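Local coordinates for chitinase (Thermococcus chitonophagus, PDB 5XSW), which probably hydrolyses internal beta-1,4 bonds of chitin, this chain being the C-terminal part of a longer polypeptide and binding a glycan, at residues P113-L118 and L194-F199; I152-P157 and M302-L307. One frame throughout, in Å; residues are numbered along the deposited sequence.

How the contacts relate
Both contacts lie in the mainly helical body of the chain, which follows the N-terminal beta-sheet region, and each sets a loop against a helix. Along the sequence the segments alternate: loops 113-118 and 152-157 come first, then 194-199 on helix 186-199 and 302-307 on helix 288-311. The centres of the contacts are about 12 Å apart and the two touch directly. Pro113 CG lies 3.6 Å from Ile152 CG2, and Tyr196 OH packs on Met153 and Pro156. The helices meet as well, through Phe199 on Val298 and Thr301. Each loop thus packs on a helix far along the sequence, and the two pairs share one buried core.

Contact 1. Residues P113-L118 and L194-F199; sequences PTIGEL and LAYEWF
Ile115 has CG1 beside its backbone N and CG2 anti to it (chi1 -51°), and with CD1 turned by chi2 both CG2 and CD1 meet the side chain of Tyr196, whose own CG lies anti to the backbone N (chi1 -179°) and sends the ring outward from the helix toward the loop. The two side chains meet at a slant. Ile115 CD1 lies 3.6 Å from Tyr196 CE1, and Ile115 CG2 comes within 3.4 Å of Tyr196 OH, so the two branches take up the phenol from CE1 through CZ to the hydroxyl. On the next residue of the helix, Glu197 bends at chi2 (62°) and runs past Ile115 in the opposite direction, bringing OE1 to 3.8 Å from Ile115 CB. This contact is a loop lying against a helix: 113-118 has no regular structure, whereas 194-199 is the last part of helix 186-199, with Trp198 N bonded to Leu194 O and Phe199 N to Ala195 O. No direct hydrogen bond joins the segments; a water does so instead, accepting from Ile115 N at 2.9 Å and donating to Glu197 OE2 at 2.9 Å. The other carboxylate oxygen, OE1, forms a salt bridge with Arg458 of helix 449-461, so both oxygens of this buried acid have polar partners, and the charge of the arginine would be expected to stabilise the ionised form. An alanine in place of Ile115 lacks CG2 and CD1 and would probably open a gap beside CE1 and the hydroxyl of Tyr196. Ile115 also packs on Arg458, while Tyr196 touches Pro203 at the start of helix 203-214.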
loop_
_atom_site.group_PDB
_atom_site.type_symbol
_atom_site.label_atom_id
_atom_site.label_comp_id
_atom_site.label_asym_id
_atom_site.label_seq_id
_atom_site.Cartn_x
_atom_site.Cartn_y
_atom_site.Cartn_z
ATOM N N PRO A 113 21.567 16.650 1.408
ATOM C CA PRO A 113 22.371 17.876 1.437
ATOM C C PRO A 113 21.973 18.823 2.570
ATOM O O PRO A 113 20.839 18.846 3.026
ATOM C CB PRO A 113 22.080 18.524 0.088
ATOM C CG PRO A 113 21.333 17.438 -0.765
ATOM C CD PRO A 113 20.714 16.516 0.198
ATOM N N THR A 114 22.934 19.616 3.023
ATOM C CA THR A 114 22.654 20.710 3.948
ATOM C C THR A 114 22.225 21.947 3.168
ATOM O O THR A 114 22.926 22.437 2.286
ATOM C CB THR A 114 23.896 21.025 4.816
ATOM O OG1 THR A 114 24.118 19.898 5.630
ATOM C CG2 THR A 114 23.627 22.242 5.757
ATOM N N ILE A 115 21.038 22.436 3.446
ATOM C CA ILE A 115 20.557 23.606 2.719
ATOM C C ILE A 115 21.202 24.873 3.371
ATOM O O ILE A 115 21.693 25.756 2.678
ATOM C CB ILE A 115 19.011 23.757 2.791
ATOM C CG1 ILE A 115 18.285 22.442 2.390
ATOM C CG2 ILE A 115 18.560 25.008 1.996
ATOM C CD1 ILE A 115 18.686 21.963 1.004
ATOM N N GLY A 116 21.154 24.937 4.699
ATOM C CA GLY A 116 21.725 26.054 5.456
ATOM C C GLY A 116 21.686 25.709 6.931
ATOM O O GLY A 116 21.093 24.712 7.312
ATOM N N GLU A 117 22.301 26.530 7.779
ATOM C CA GLU A 117 22.360 26.235 9.213
ATOM C C GLU A 117 22.236 27.529 10.005
ATOM O O GLU A 117 22.621 28.568 9.496
ATOM C CB GLU A 117 23.695 25.554 9.567
ATOM C CG GLU A 117 23.887 24.182 8.978
ATOM C CD GLU A 117 25.147 23.516 9.521
ATOM O OE1 GLU A 117 25.965 24.232 10.143
ATOM O OE2 GLU A 117 25.314 22.293 9.346
ATOM N N LEU A 118 21.648 27.458 11.191
ATOM C CA LEU A 118 21.558 28.613 12.074
ATOM C C LEU A 118 22.978 28.959 12.496
ATOM O O LEU A 118 23.820 28.057 12.583
ATOM C CB LEU A 118 20.725 28.300 13.313
ATOM C CG LEU A 118 19.215 28.154 13.100
ATOM C CD1 LEU A 118 18.524 27.583 14.315
ATOM C CD2 LEU A 118 18.635 29.504 12.747
ATOM N N LEU A 194 8.631 22.749 4.555
ATOM C CA LEU A 194 9.049 21.757 5.523
ATOM C C LEU A 194 9.545 20.518 4.763
ATOM O O LEU A 194 10.507 19.887 5.202
ATOM C CB LEU A 194 7.908 21.359 6.497
ATOM C CG LEU A 194 8.234 20.208 7.478
ATOM C CD1 LEU A 194 9.512 20.581 8.306
ATOM C CD2 LEU A 194 7.062 19.898 8.435
ATOM N N ALA A 195 8.892 20.151 3.660
ATOM C CA ALA A 195 9.396 19.022 2.866
ATOM C C ALA A 195 10.845 19.288 2.405
ATOM O O ALA A 195 11.667 18.402 2.359
ATOM C CB ALA A 195 8.479 18.773 1.601
ATOM N N TYR A 196 11.089 20.525 1.992
ATOM C CA TYR A 196 12.418 20.979 1.539
ATOM C C TYR A 196 13.432 20.864 2.680
ATOM O O TYR A 196 14.422 20.203 2.570
ATOM C CB TYR A 196 12.287 22.435 1.090
ATOM C CG TYR A 196 13.539 23.122 0.566
ATOM C CD1 TYR A 196 14.566 22.408 -0.048
ATOM C CD2 TYR A 196 13.658 24.521 0.649
ATOM C CE1 TYR A 196 15.695 23.078 -0.569
ATOM C CE2 TYR A 196 14.779 25.180 0.158
ATOM C CZ TYR A 196 15.793 24.456 -0.431
ATOM O OH TYR A 196 16.891 25.132 -0.942
ATOM N N GLU A 197 13.154 21.502 3.805
ATOM C CA GLU A 197 14.132 21.531 4.897
ATOM C C GLU A 197 14.304 20.160 5.549
ATOM O O GLU A 197 15.413 19.743 5.926
ATOM C CB GLU A 197 13.729 22.632 5.953
ATOM C CG GLU A 197 14.815 22.838 7.074
ATOM C CD GLU A 197 16.175 23.339 6.526
ATOM O OE1 GLU A 197 16.242 23.997 5.433
ATOM O OE2 GLU A 197 17.186 23.104 7.218
ATOM N N TRP A 198 13.211 19.431 5.700
ATOM C CA TRP A 198 13.273 18.119 6.316
ATOM C C TRP A 198 13.873 17.064 5.372
ATOM O O TRP A 198 14.820 16.364 5.757
ATOM C CB TRP A 198 11.842 17.683 6.762
ATOM C CG TRP A 198 11.801 16.593 7.791
ATOM C CD1 TRP A 198 12.853 15.837 8.284
ATOM C CD2 TRP A 198 10.634 16.130 8.454
ATOM N NE1 TRP A 198 12.382 14.961 9.239
ATOM C CE2 TRP A 198 11.024 15.132 9.362
ATOM C CE3 TRP A 198 9.281 16.503 8.396
ATOM C CZ2 TRP A 198 10.100 14.465 10.176
ATOM C CZ3 TRP A 198 8.389 15.869 9.215
ATOM C CH2 TRP A 198 8.802 14.842 10.088
ATOM N N PHE A 199 13.368 16.941 4.132
ATOM C CA PHE A 199 13.771 15.776 3.279
ATOM C C PHE A 199 14.612 16.210 2.084
ATOM O O PHE A 199 14.992 15.381 1.261
ATOM C CB PHE A 199 12.511 14.966 2.799
ATOM C CG PHE A 199 11.711 14.417 3.969
ATOM C CD1 PHE A 199 12.223 13.376 4.718
ATOM C CD2 PHE A 199 10.464 14.978 4.323
ATOM C CE1 PHE A 199 11.527 12.900 5.860
ATOM C CE2 PHE A 199 9.763 14.483 5.413
ATOM C CZ PHE A 199 10.323 13.469 6.203
HETATM O O HOH W 1 19.458 21.918 5.810
#

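Contact 2. Residues I152-P157 and M302-L307; sequences IMYNPP and MERELL
Arg304 joins helix 288-311 to Ile152 and Tyr154 of a loop whose Met153 is the centre of an inverse gamma turn. Along 302-307, after Met302, Glu303 packs on helices 327-338 and 340-346. Arg304 then makes the crossing: its CG is anti to the backbone N and the chain stays extended to NE, carrying the guanidinium across to the loop. Ile152 lies over one face of that group, its CG1 3.6 Å from Arg304 NE. Glu328 forms a salt bridge with Arg304 NE and also hydrogen-bonds to Tyr154 OH, tying the two partners together from outside the segments, while Ile111 O accepts from Arg304 NH2. Glu305 forms a salt bridge with Arg106 and a hydrogen bond with Tyr112, and Leu307 packs on Tyr315. Back at Arg304, the guanidinium plane is inclined at 64° to the ring of Tyr154, which has Ile152 CG2 over its centre. Arg304 NH2 donates to Tyr154 OH over 2.9 Å, in a bent bond (143°) with the oxygen tilted 25° out of the guanidinium plane.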
loop_
_atom_site.group_PDB
_atom_site.type_symbol
_atom_site.label_atom_id
_atom_site.label_comp_id
_atom_site.label_asym_id
_atom_site.label_seq_id
_atom_site.Cartn_x
_atom_site.Cartn_y
_atom_site.Cartn_z
ATOM N N ILE A 152 16.140 16.336 -5.663
ATOM C CA ILE A 152 16.928 16.634 -4.422
ATOM C C ILE A 152 17.709 17.930 -4.629
ATOM O O ILE A 152 18.301 18.105 -5.686
ATOM C CB ILE A 152 17.918 15.465 -4.047
ATOM C CG1 ILE A 152 17.121 14.172 -3.707
ATOM C CG2 ILE A 152 18.870 15.848 -2.858
ATOM C CD1 ILE A 152 16.354 14.298 -2.371
ATOM N N MET A 153 17.738 18.799 -3.612
ATOM C CA MET A 153 18.339 20.108 -3.763
ATOM C C MET A 153 19.840 19.985 -3.386
ATOM O O MET A 153 20.228 20.388 -2.296
ATOM C CB MET A 153 17.645 21.153 -2.867
ATOM C CG MET A 153 18.127 22.636 -3.261
ATOM S SD MET A 153 17.281 23.243 -4.729
ATOM C CE MET A 153 15.807 23.994 -4.060
ATOM N N TYR A 154 20.637 19.347 -4.241
ATOM C CA TYR A 154 22.083 19.205 -3.938
ATOM C C TYR A 154 22.761 20.578 -3.914
ATOM O O TYR A 154 23.667 20.779 -3.160
ATOM C CB TYR A 154 22.778 18.327 -4.978
ATOM C CG TYR A 154 22.266 16.893 -5.028
ATOM C CD1 TYR A 154 22.652 15.996 -4.080
ATOM C CD2 TYR A 154 21.402 16.469 -6.066
ATOM C CE1 TYR A 154 22.157 14.620 -4.129
ATOM C CE2 TYR A 154 20.912 15.101 -6.143
ATOM C CZ TYR A 154 21.298 14.211 -5.178
ATOM O OH TYR A 154 20.870 12.892 -5.204
ATOM N N ASN A 155 22.321 21.508 -4.755
ATOM C CA ASN A 155 22.964 22.838 -4.843
ATOM C C ASN A 155 21.954 24.000 -4.678
ATOM O O ASN A 155 21.528 24.618 -5.643
ATOM C CB ASN A 155 23.697 22.951 -6.200
ATOM C CG ASN A 155 24.717 21.797 -6.438
ATOM O OD1 ASN A 155 24.521 20.947 -7.330
ATOM N ND2 ASN A 155 25.824 21.797 -5.682
ATOM N N PRO A 156 21.511 24.228 -3.462
ATOM C CA PRO A 156 20.447 25.186 -3.178
ATOM C C PRO A 156 20.862 26.556 -3.696
ATOM O O PRO A 156 22.054 26.935 -3.611
ATOM C CB PRO A 156 20.343 25.169 -1.647
ATOM C CG PRO A 156 21.126 24.042 -1.199
ATOM C CD PRO A 156 22.062 23.609 -2.250
ATOM N N PRO A 157 19.926 27.258 -4.305
ATOM C CA PRO A 157 20.314 28.559 -4.849
ATOM C C PRO A 157 20.555 29.597 -3.744
ATOM O O PRO A 157 21.134 30.630 -4.039
ATOM C CB PRO A 157 19.108 28.961 -5.678
ATOM C CG PRO A 157 17.917 28.317 -4.915
ATOM C CD PRO A 157 18.488 26.962 -4.504
ATOM N N MET A 302 10.875 7.554 -0.103
ATOM C CA MET A 302 10.848 6.117 0.035
ATOM C C MET A 302 11.481 5.460 -1.186
ATOM O O MET A 302 12.225 4.516 -1.047
ATOM C CB MET A 302 9.414 5.622 0.201
ATOM C CG MET A 302 9.262 4.112 0.160
ATOM S SD MET A 302 9.107 3.442 -1.504
ATOM C CE MET A 302 7.403 3.838 -1.871
ATOM N N GLU A 303 11.199 5.971 -2.373
ATOM C CA GLU A 303 11.778 5.381 -3.566
ATOM C C GLU A 303 13.299 5.486 -3.525
ATOM O O GLU A 303 13.997 4.517 -3.768
ATOM C CB GLU A 303 11.280 6.104 -4.812
ATOM C CG GLU A 303 9.778 6.149 -4.995
ATOM C CD GLU A 303 9.382 7.018 -6.165
ATOM O OE1 GLU A 303 10.099 6.996 -7.171
ATOM O OE2 GLU A 303 8.375 7.728 -6.074
ATOM N N ARG A 304 13.791 6.665 -3.170
ATOM C CA ARG A 304 15.218 6.921 -3.123
ATOM C C ARG A 304 15.899 6.064 -2.077
ATOM O O ARG A 304 16.930 5.479 -2.342
ATOM C CB ARG A 304 15.481 8.398 -2.847
ATOM C CG ARG A 304 16.919 8.835 -3.049
ATOM C CD ARG A 304 17.000 10.325 -3.298
ATOM N NE ARG A 304 18.358 10.840 -3.391
ATOM C CZ ARG A 304 19.055 11.303 -2.365
ATOM N NH1 ARG A 304 18.542 11.299 -1.148
ATOM N NH2 ARG A 304 20.276 11.763 -2.555
ATOM N N GLU A 305 15.285 5.974 -0.905
ATOM C CA GLU A 305 15.776 5.130 0.183
ATOM C C GLU A 305 15.796 3.666 -0.213
ATOM O O GLU A 305 16.732 2.912 0.165
ATOM C CB GLU A 305 14.956 5.300 1.479
ATOM C CG GLU A 305 15.114 6.714 2.211
ATOM C CD GLU A 305 16.280 6.769 3.238
ATOM O OE1 GLU A 305 16.959 5.730 3.406
ATOM O OE2 GLU A 305 16.456 7.826 3.937
ATOM N N LEU A 306 14.779 3.226 -0.953
ATOM C CA LEU A 306 14.716 1.817 -1.358
ATOM C C LEU A 306 15.881 1.503 -2.351
ATOM O O LEU A 306 16.523 0.431 -2.273
ATOM C CB LEU A 306 13.371 1.502 -2.052
ATOM C CG LEU A 306 13.219 0.102 -2.608
ATOM C CD1 LEU A 306 13.227 -0.956 -1.518
ATOM C CD2 LEU A 306 11.874 0.066 -3.398
ATOM N N LEU A 307 16.081 2.390 -3.312
ATOM C CA LEU A 307 17.162 2.213 -4.281
ATOM C C LEU A 307 18.500 2.114 -3.525
ATOM O O LEU A 307 19.291 1.183 -3.729
ATOM C CB LEU A 307 17.166 3.344 -5.286
ATOM C CG LEU A 307 16.052 3.170 -6.361
ATOM C CD1 LEU A 307 15.767 4.415 -7.162
ATOM C CD2 LEU A 307 16.282 1.969 -7.325
#